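Local atomic coordinates of LPG0439 HIT-related domain-containing protein (Legionella pneumophila subsp. pneumophila, PDB entry 5L0L), a protein that is of unknown function but contains a HIT-related domain, from a superfamily with many nucleotide-binding hydrolases and transferases, within a longer, probably membrane-attached protein. Residues 2-8 against 115-121; 14-18 against 63-67. Numbering follows the deposited sequence.

Contact 1. Residues 2-8 against 115-121; sequences KKEFLKH and VTLIGSE
A parallel beta pairing adds the N-terminal strand 3-5 to the edge of a small mixed sheet, beside strand 115-118. The strand axes approach to 4.7 Å and run in the same sense at 29°. The backbone is extended from Lys-3 onward, with Lys-2 at phi/psi -78/-33°. Lys-3 pairs with Thr-116, Glu-4 with Leu-117 and Phe-5 with Ile-118, CA-CA 4.8, 4.9 and 4.7 Å. Four hydrogen bonds give the parallel zigzag: Thr-116 N to Lys-2 O 2.8 Å, Glu-4 N to Thr-116 O 2.8 Å, Ile-118 N to Glu-4 O 2.7 Å and Leu-6 N to Ile-118 O 2.8 Å. Glu-4, Thr-116 and Ile-118 thus each turn both N and O to the partner. On the other edge Leu-117 pairs through its backbone with Ser-108 of antiparallel strand 107-110, and Gly-119 with Ser-106. Lys-2 O also accepts from a water at 3.1 Å, which accepts from Thr-116 OG1 at 2.7 Å. Phe-5 O accepts a hydrogen bond from Lys-7 NZ (3.2 Å). Lys-2 NZ reaches Gly-114 O and a salt bridge with Asp-136 of the second subunit; Ser-120 OG bonds to Glu-123 N. The Phe-5 ring, chi1 m, meets Ile-118 (CD1-CB 3.5 Å); Glu-4 and Leu-117 occupy the opposite face. At Gly-119, phi/psi 108/147°, a CB would jam against Ile-118 O and lie 3.1 Å from Leu-6 CB. Leu-6, chi1 t and chi2 p, lays CD2 3.4 Å from Ser-120 C, and His-8 CD2 comes within 3.1 Å of Glu-121 OE2.

Contact 2. Residues 14-18 against 63-67; sequences HWSID and LSSAF
Two turns meet through side chains, with no hydrogen bond across them and 211 Å² buried. Backbone bonds first shape each turn: His-14 O accepts from Ile-17 N (2.9 Å) and Asp-18 N (3.0 Å), while Ala-66 N to Leu-63 O and Phe-67 N to Ser-64 O, both 3.0 Å, wind a short 3-10 turn at 64-65. The closest CA pair is Ile-17 and Leu-63, 6.5 Å apart. Apolar contacts centre on Ile-17 (chi1 m, chi2 t): its CG1 touches the edge of the Phe-67 ring (chi1 m) at CZ, 3.9 Å, and its CG2 lies 4.2 Å from CD1 of Leu-63 (m, t). Polar groups border them. Ile-17 CD1 is 3.6 Å from Ser-64 OG; Ser-16 OG (chi1 p), 3.7 Å from Phe-67 CZ, shares a 2.6 Å hydrogen bond with His-14 ND1. Ser-16 O bonds to Arg-54 NH2, and Leu-63 and Phe-67 touch the same arginine. This is loop-to-loop packing beside the antiparallel sheet of the HIT-related domain, joining the N-terminal arm to the connection between strand 51-58 and helix 73-92.

How the contacts relate
From the N terminus, the chain first lays down strand 3-5 and later returns to pair with it; segments 2-8 and 115-121 are 107 residues apart at their closest ends, so contact 1 closes a long loop. Within that span, segment 14-18 meets 63-67, so contact 2 closes a shorter loop lying wholly inside the longer one, and the two do not cross. Contact 1 ties the N-terminal arm to the small outlying sheet and borders the second subunit; contact 2 ties the same arm to the loop that leaves strand 51-58 of the six-stranded sheet for helix 73-92. Tyr-10 bridges them: its ring meets His-8 and Phe-67 edge-to-face, and its hydroxyl bonds to Ser-120 O.

Contact 1. Residues 2-8 against 115-121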
loop_
_atom_site.group_PDB
_atom_site.type_symbol
_atom_site.label_atom_id
_atom_site.label_comp_id
_atom_site.label_asym_id
_atom_site.label_seq_id
_atom_site.Cartn_x
_atom_site.Cartn_y
_atom_site.Cartn_z
ATOM N N LYS A 2 23.514 -9.640 1.831
ATOM C CA LYS A 2 22.322 -10.475 1.691
ATOM C C LYS A 2 21.382 -9.907 0.624
ATOM O O LYS A 2 20.725 -10.673 -0.055
ATOM C CB LYS A 2 21.579 -10.614 3.023
ATOM C CG LYS A 2 22.338 -11.385 4.098
ATOM C CD LYS A 2 22.366 -12.901 3.889
ATOM C CE LYS A 2 20.959 -13.513 3.918
ATOM N NZ LYS A 2 20.952 -14.994 3.760
ATOM N N LYS A 3 21.328 -8.584 0.486
ATOM C CA LYS A 3 20.496 -7.908 -0.525
ATOM C C LYS A 3 21.353 -7.232 -1.598
ATOM O O LYS A 3 22.182 -6.404 -1.253
ATOM C CB LYS A 3 19.635 -6.852 0.169
ATOM C CG LYS A 3 18.597 -6.206 -0.726
ATOM C CD LYS A 3 17.547 -5.442 0.082
ATOM C CE LYS A 3 17.976 -4.027 0.365
ATOM N NZ LYS A 3 16.789 -3.199 0.726
ATOM N N GLU A 4 21.184 -7.607 -2.867
ATOM C CA GLU A 4 21.999 -7.082 -3.971
ATOM C C GLU A 4 21.117 -6.486 -5.055
ATOM O O GLU A 4 19.978 -6.946 -5.276
ATOM C CB GLU A 4 22.869 -8.165 -4.621
ATOM C CG GLU A 4 23.947 -8.796 -3.708
ATOM C CD GLU A 4 25.195 -7.948 -3.447
ATOM O OE1 GLU A 4 25.735 -7.284 -4.376
ATOM O OE2 GLU A 4 25.688 -7.970 -2.277
ATOM N N PHE A 5 21.655 -5.477 -5.731
ATOM C CA PHE A 5 20.981 -4.822 -6.846
ATOM C C PHE A 5 21.614 -5.196 -8.171
ATOM O O PHE A 5 22.841 -5.095 -8.336
ATOM C CB PHE A 5 21.022 -3.324 -6.655
ATOM C CG PHE A 5 20.225 -2.859 -5.481
ATOM C CD1 PHE A 5 18.865 -2.599 -5.608
ATOM C CD2 PHE A 5 20.822 -2.713 -4.230
ATOM C CE1 PHE A 5 18.120 -2.167 -4.520
ATOM C CE2 PHE A 5 20.078 -2.290 -3.128
ATOM C CZ PHE A 5 18.725 -2.013 -3.271
ATOM N N LEU A 6 20.785 -5.605 -9.126
ATOM C CA LEU A 6 21.256 -5.890 -10.475
ATOM C C LEU A 6 21.879 -4.644 -11.109
ATOM O O LEU A 6 21.362 -3.531 -10.964
ATOM C CB LEU A 6 20.116 -6.388 -11.367
ATOM C CG LEU A 6 20.512 -6.952 -12.740
ATOM C CD1 LEU A 6 21.149 -8.328 -12.610
ATOM C CD2 LEU A 6 19.315 -7.003 -13.676
ATOM N N LYS A 7 23.008 -4.839 -11.780
ATOM C CA LYS A 7 23.611 -3.787 -12.622
ATOM C C LYS A 7 23.356 -4.192 -14.055
ATOM O O LYS A 7 23.807 -5.255 -14.479
ATOM C CB LYS A 7 25.117 -3.646 -12.369
ATOM C CG LYS A 7 25.506 -2.669 -11.261
ATOM C CD LYS A 7 25.335 -3.284 -9.876
ATOM C CE LYS A 7 25.322 -2.239 -8.760
ATOM N NZ LYS A 7 24.937 -2.860 -7.458
ATOM N N HIS A 8 22.620 -3.356 -14.784
ATOM C CA HIS A 8 22.150 -3.690 -16.127
ATOM C C HIS A 8 21.700 -2.453 -16.925
ATOM O O HIS A 8 21.179 -1.495 -16.364
ATOM C CB HIS A 8 20.998 -4.695 -16.049
ATOM C CG HIS A 8 20.619 -5.274 -17.377
ATOM N ND1 HIS A 8 19.571 -4.787 -18.131
ATOM C CD2 HIS A 8 21.172 -6.273 -18.102
ATOM C CE1 HIS A 8 19.483 -5.477 -19.254
ATOM N NE2 HIS A 8 20.442 -6.384 -19.260
ATOM N N VAL A 115 21.039 -14.992 -1.192
ATOM C CA VAL A 115 21.055 -13.631 -1.675
ATOM C C VAL A 115 19.695 -13.285 -2.325
ATOM O O VAL A 115 19.150 -14.064 -3.117
ATOM C CB VAL A 115 22.199 -13.408 -2.691
ATOM C CG1 VAL A 115 22.126 -12.027 -3.330
ATOM C CG2 VAL A 115 23.565 -13.619 -2.032
ATOM N N THR A 116 19.176 -12.120 -1.940
ATOM C CA THR A 116 17.982 -11.536 -2.528
ATOM C C THR A 116 18.454 -10.526 -3.589
ATOM O O THR A 116 19.217 -9.598 -3.276
ATOM C CB THR A 116 17.137 -10.828 -1.453
ATOM O OG1 THR A 116 16.677 -11.775 -0.474
ATOM C CG2 THR A 116 15.952 -10.131 -2.072
ATOM N N LEU A 117 18.031 -10.721 -4.838
ATOM C CA LEU A 117 18.460 -9.891 -5.948
ATOM C C LEU A 117 17.315 -8.946 -6.360
ATOM O O LEU A 117 16.192 -9.411 -6.530
ATOM C CB LEU A 117 18.821 -10.778 -7.135
ATOM C CG LEU A 117 19.337 -10.080 -8.402
ATOM C CD1 LEU A 117 20.591 -9.276 -8.077
ATOM C CD2 LEU A 117 19.580 -11.078 -9.526
ATOM N N ILE A 118 17.623 -7.657 -6.495
ATOM C CA ILE A 118 16.640 -6.604 -6.824
ATOM C C ILE A 118 16.939 -6.167 -8.244
ATOM O O ILE A 118 18.015 -5.598 -8.519
ATOM C CB ILE A 118 16.792 -5.385 -5.902
ATOM C CG1 ILE A 118 16.718 -5.787 -4.423
ATOM C CG2 ILE A 118 15.754 -4.291 -6.233
ATOM C CD1 ILE A 118 15.464 -6.499 -4.046
ATOM N N GLY A 119 15.996 -6.438 -9.142
ATOM C CA GLY A 119 16.127 -6.162 -10.550
ATOM C C GLY A 119 16.311 -7.435 -11.335
ATOM O O GLY A 119 16.884 -8.397 -10.832
ATOM N N SER A 120 15.797 -7.444 -12.559
ATOM C CA SER A 120 16.007 -8.544 -13.503
ATOM C C SER A 120 16.276 -7.966 -14.890
ATOM O O SER A 120 16.009 -6.795 -15.151
ATOM C CB SER A 120 14.794 -9.487 -13.581
ATOM O OG SER A 120 13.680 -8.872 -14.220
ATOM N N GLU A 121 16.772 -8.831 -15.768
ATOM C CA GLU A 121 17.088 -8.491 -17.161
ATOM C C GLU A 121 15.816 -8.039 -17.891
ATOM O O GLU A 121 15.853 -7.079 -18.660
ATOM C CB GLU A 121 17.688 -9.701 -17.906
ATOM C CG GLU A 121 18.879 -10.417 -17.254
ATOM C CD GLU A 121 20.232 -9.842 -17.643
ATOM O OE1 GLU A 121 20.725 -10.136 -18.760
ATOM O OE2 GLU A 121 20.823 -9.120 -16.810
HETATM O O HOH W 1 18.598 -12.376 1.397
#

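Contact 2. Residues 14-18 against 63-67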
loop_
_atom_site.group_PDB
_atom_site.type_symbol
_atom_site.label_atom_id
_atom_site.label_comp_id
_atom_site.label_asym_id
_atom_site.label_seq_id
_atom_site.Cartn_x
_atom_site.Cartn_y
_atom_site.Cartn_z
ATOM N N HIS A 14 12.638 -0.053 -24.264
ATOM C CA HIS A 14 12.076 -0.948 -23.253
ATOM C C HIS A 14 10.877 -0.232 -22.590
ATOM O O HIS A 14 10.950 0.966 -22.279
ATOM C CB HIS A 14 13.156 -1.309 -22.218
ATOM C CG HIS A 14 12.750 -2.379 -21.254
ATOM N ND1 HIS A 14 12.326 -2.103 -19.970
ATOM C CD2 HIS A 14 12.727 -3.728 -21.374
ATOM C CE1 HIS A 14 12.039 -3.233 -19.349
ATOM N NE2 HIS A 14 12.285 -4.235 -20.175
ATOM N N TRP A 15 9.779 -0.963 -22.413
ATOM C CA TRP A 15 8.514 -0.417 -21.872
ATOM C C TRP A 15 8.661 0.369 -20.543
ATOM O O TRP A 15 7.873 1.266 -20.249
ATOM C CB TRP A 15 7.446 -1.536 -21.733
ATOM C CG TRP A 15 7.854 -2.661 -20.843
ATOM C CD1 TRP A 15 8.408 -3.855 -21.226
ATOM C CD2 TRP A 15 7.765 -2.699 -19.404
ATOM N NE1 TRP A 15 8.671 -4.632 -20.115
ATOM C CE2 TRP A 15 8.286 -3.951 -18.986
ATOM C CE3 TRP A 15 7.297 -1.796 -18.432
ATOM C CZ2 TRP A 15 8.353 -4.326 -17.633
ATOM C CZ3 TRP A 15 7.358 -2.166 -17.081
ATOM C CH2 TRP A 15 7.887 -3.427 -16.697
ATOM N N SER A 16 9.658 0.006 -19.731
ATOM C CA SER A 16 9.967 0.711 -18.472
ATOM C C SER A 16 10.397 2.180 -18.659
ATOM O O SER A 16 10.231 2.996 -17.749
ATOM C CB SER A 16 11.071 -0.040 -17.711
ATOM O OG SER A 16 12.285 -0.001 -18.459
ATOM N N ILE A 17 10.974 2.492 -19.816
ATOM C CA ILE A 17 11.420 3.845 -20.125
ATOM C C ILE A 17 10.391 4.497 -21.039
ATOM O O ILE A 17 9.927 5.601 -20.742
ATOM C CB ILE A 17 12.856 3.852 -20.732
ATOM C CG1 ILE A 17 13.855 3.274 -19.701
ATOM C CG2 ILE A 17 13.261 5.268 -21.182
ATOM C CD1 ILE A 17 15.289 3.155 -20.177
ATOM N N ASP A 18 10.016 3.807 -22.123
ATOM C CA ASP A 18 8.970 4.289 -23.050
ATOM C C ASP A 18 7.602 3.883 -22.483
ATOM O O ASP A 18 6.837 3.117 -23.100
ATOM C CB ASP A 18 9.192 3.739 -24.469
ATOM C CG ASP A 18 8.262 4.375 -25.519
ATOM O OD1 ASP A 18 7.583 5.397 -25.241
ATOM O OD2 ASP A 18 8.202 3.827 -26.639
ATOM N N LEU A 63 15.605 8.371 -16.240
ATOM C CA LEU A 63 14.708 7.348 -15.689
ATOM C C LEU A 63 15.526 6.161 -15.211
ATOM O O LEU A 63 15.235 5.616 -14.158
ATOM C CB LEU A 63 13.648 6.888 -16.694
ATOM C CG LEU A 63 12.682 7.925 -17.294
ATOM C CD1 LEU A 63 11.470 7.233 -17.897
ATOM C CD2 LEU A 63 12.243 8.969 -16.301
ATOM N N SER A 64 16.565 5.795 -15.975
ATOM C CA SER A 64 17.486 4.689 -15.602
ATOM C C SER A 64 18.163 4.848 -14.274
ATOM O O SER A 64 18.356 3.855 -13.556
ATOM C CB SER A 64 18.552 4.496 -16.675
ATOM O OG SER A 64 17.913 3.896 -17.774
ATOM N N SER A 65 18.504 6.082 -13.910
ATOM C CA SER A 65 19.186 6.311 -12.643
ATOM C C SER A 65 18.276 5.955 -11.452
ATOM O O SER A 65 18.769 5.798 -10.357
ATOM C CB SER A 65 19.658 7.750 -12.493
ATOM O OG SER A 65 18.555 8.633 -12.380
ATOM N N ALA A 66 16.961 5.880 -11.684
ATOM C CA ALA A 66 16.002 5.462 -10.643
ATOM C C ALA A 66 15.627 3.972 -10.675
ATOM O O ALA A 66 14.626 3.576 -10.016
ATOM C CB ALA A 66 14.753 6.324 -10.732
ATOM N N PHE A 67 16.395 3.150 -11.400
ATOM C CA PHE A 67 16.234 1.700 -11.400
ATOM C C PHE A 67 17.214 1.040 -10.467
ATOM O O PHE A 67 18.332 1.541 -10.251
ATOM C CB PHE A 67 16.478 1.075 -12.778
ATOM C CG PHE A 67 15.535 1.506 -13.867
ATOM C CD1 PHE A 67 14.254 2.011 -13.606
ATOM C CD2 PHE A 67 15.925 1.352 -15.207
ATOM C CE1 PHE A 67 13.415 2.379 -14.653
ATOM C CE2 PHE A 67 15.092 1.724 -16.246
ATOM C CZ PHE A 67 13.822 2.224 -15.968
#